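Local coordinates for protein D-alanyl-D-alanine carboxypeptidase (Streptococcus pneumoniae R6, PDB 1XP4) that probably removes the C-terminal D-alanine from peptidoglycan precursor peptides, as a serine-type carboxypeptidase of the peptidase S11 family, at residues E114-S119 against V124-A129. Sequence-based numbering, arbitrary orientation.
Sequences EKIAGS and VDMMRA
A117, in the last turn of helix 106-117, faces M126, in the second turn of helix 120-133, with their CA atoms 8.2 Å apart. The chain turns sharply between the two helices. G118 N still bonds to E114 O at 2.7 Å, but G118 itself leaves helical geometry with a positive phi of 91°, a backbone shape to which glycine is suited. S119 follows as the N-cap of the next helix, its side chain capping a backbone N of that helix and its OG hydrogen-bonded to OD2 of D122.

A single selenomethionine side chain, M126, spans the gap to the first helix. Its CG stands anti to the carbonyl carbon, and the extended chi2 (178°) carries SE to CB of A117 at 3.8 Å. The bend comes at the far end, where chi3 of 59° turns the terminal methyl to I116. CE of M126 thus lies 4.2 Å from CG2 of I116, the branch anti to that residue's backbone N. The side chains of I116 and M126 cross at about a right angle. Helix 44-57 also packs against the pair, V51 and A54 touching I116 and L50 touching M126; F123 packs against both I116 and A117.

The meeting is wholly apolar and small, burying 112 Å² near the protein surface and away from the annotated active-site residues. It is characteristic of two consecutive helices joined by a short G118-S119 connection within the penicillin-binding domain: the polar capping lies in the turn, whereas across the helices the contact rests on dispersion between one selenomethionine, standing in for methionine, and two aliphatic groups.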
loop_
_atom_site.group_PDB
_atom_site.type_symbol
_atom_site.label_atom_id
_atom_site.label_comp_id
_atom_site.label_asym_id
_atom_site.label_seq_id
_atom_site.Cartn_x
_atom_site.Cartn_y
_atom_site.Cartn_z
ATOM N N GLU A 114 -18.539 -0.268 -12.047
ATOM C CA GLU A 114 -19.494 -0.660 -13.080
ATOM C C GLU A 114 -18.841 -0.530 -14.445
ATOM O O GLU A 114 -19.113 -1.311 -15.354
ATOM C CB GLU A 114 -20.738 0.221 -13.040
ATOM C CG GLU A 114 -21.537 0.117 -11.768
ATOM C CD GLU A 114 -22.925 0.699 -11.929
ATOM O OE1 GLU A 114 -23.061 1.719 -12.642
ATOM O OE2 GLU A 114 -23.877 0.139 -11.342
ATOM N N LYS A 115 -17.976 0.467 -14.583
ATOM C CA LYS A 115 -17.273 0.690 -15.830
ATOM C C LYS A 115 -16.317 -0.457 -16.129
ATOM O O LYS A 115 -16.175 -0.867 -17.281
ATOM C CB LYS A 115 -16.475 1.986 -15.758
ATOM C CG LYS A 115 -15.756 2.349 -17.045
ATOM C CD LYS A 115 -16.761 2.612 -18.155
ATOM C CE LYS A 115 -16.107 3.246 -19.367
ATOM N NZ LYS A 115 -17.076 3.423 -20.478
ATOM N N ILE A 116 -15.665 -0.977 -15.092
ATOM C CA ILE A 116 -14.699 -2.054 -15.281
ATOM C C ILE A 116 -15.274 -3.467 -15.315
ATOM O O ILE A 116 -14.760 -4.320 -16.039
ATOM C CB ILE A 116 -13.574 -1.996 -14.198
ATOM C CG1 ILE A 116 -12.823 -0.664 -14.300
ATOM C CG2 ILE A 116 -12.573 -3.144 -14.392
ATOM C CD1 ILE A 116 -11.672 -0.520 -13.322
ATOM N N ALA A 117 -16.332 -3.724 -14.552
ATOM C CA ALA A 117 -16.912 -5.067 -14.513
ATOM C C ALA A 117 -18.394 -5.166 -14.874
ATOM O O ALA A 117 -18.979 -6.255 -14.820
ATOM C CB ALA A 117 -16.678 -5.687 -13.135
ATOM N N GLY A 118 -19.003 -4.041 -15.237
ATOM C CA GLY A 118 -20.407 -4.055 -15.603
ATOM C C GLY A 118 -21.300 -3.793 -14.416
ATOM O O GLY A 118 -22.280 -3.056 -14.505
ATOM N N SER A 119 -20.965 -4.401 -13.290
ATOM C CA SER A 119 -21.752 -4.215 -12.076
ATOM C C SER A 119 -20.848 -4.247 -10.847
ATOM O O SER A 119 -19.743 -4.787 -10.886
ATOM C CB SER A 119 -22.811 -5.315 -11.960
ATOM O OG SER A 119 -22.214 -6.586 -11.758
ATOM N N VAL A 124 -16.897 -6.914 -7.235
ATOM C CA VAL A 124 -16.596 -7.506 -5.935
ATOM C C VAL A 124 -15.960 -8.891 -6.097
ATOM O O VAL A 124 -15.015 -9.242 -5.382
ATOM C CB VAL A 124 -17.858 -7.633 -5.046
ATOM C CG1 VAL A 124 -17.526 -8.453 -3.795
ATOM C CG2 VAL A 124 -18.366 -6.237 -4.643
ATOM N N ASP A 125 -16.472 -9.677 -7.037
ATOM C CA ASP A 125 -15.912 -10.992 -7.261
ATOM C C ASP A 125 -14.472 -10.814 -7.712
ATOM O O ASP A 125 -13.605 -11.639 -7.412
ATOM C CB ASP A 125 -16.716 -11.749 -8.317
ATOM C CG ASP A 125 -18.118 -12.106 -7.841
ATOM O OD1 ASP A 125 -18.291 -12.404 -6.637
ATOM O OD2 ASP A 125 -19.047 -12.102 -8.676
HETATM N N MSE A 126 -14.214 -9.729 -8.431
HETATM C CA MSE A 126 -12.866 -9.457 -8.891
HETATM C C MSE A 126 -11.981 -9.129 -7.697
HETATM O O MSE A 126 -10.844 -9.602 -7.611
HETATM C CB MSE A 126 -12.852 -8.293 -9.888
HETATM C CG MSE A 126 -13.248 -8.679 -11.305
HETATM SE SE MSE A 126 -13.276 -7.200 -12.551
HETATM C CE MSE A 126 -11.443 -6.624 -12.380
HETATM N N MSE A 127 -12.487 -8.326 -6.765
HETATM C CA MSE A 127 -11.662 -7.995 -5.616
HETATM C C MSE A 127 -11.510 -9.185 -4.672
HETATM O O MSE A 127 -10.522 -9.284 -3.936
HETATM C CB MSE A 127 -12.175 -6.729 -4.888
HETATM C CG MSE A 127 -13.668 -6.464 -4.924
HETATM SE SE MSE A 127 -14.168 -4.597 -4.519
HETATM C CE MSE A 127 -13.303 -4.369 -2.804
ATOM N N ARG A 128 -12.466 -10.110 -4.706
ATOM C CA ARG A 128 -12.361 -11.297 -3.864
ATOM C C ARG A 128 -11.257 -12.180 -4.432
ATOM O O ARG A 128 -10.499 -12.807 -3.694
ATOM C CB ARG A 128 -13.673 -12.084 -3.846
ATOM C CG ARG A 128 -14.782 -11.406 -3.094
ATOM C CD ARG A 128 -16.050 -12.235 -3.069
ATOM N NE ARG A 128 -17.089 -11.581 -2.277
ATOM C CZ ARG A 128 -18.286 -12.106 -2.033
ATOM N NH1 ARG A 128 -18.594 -13.299 -2.524
ATOM N NH2 ARG A 128 -19.177 -11.442 -1.302
ATOM N N ALA A 129 -11.173 -12.217 -5.756
ATOM C CA ALA A 129 -10.180 -13.035 -6.423
ATOM C C ALA A 129 -8.801 -12.455 -6.217
ATOM O O ALA A 129 -7.860 -13.179 -5.878
ATOM C CB ALA A 129 -10.489 -13.129 -7.901
#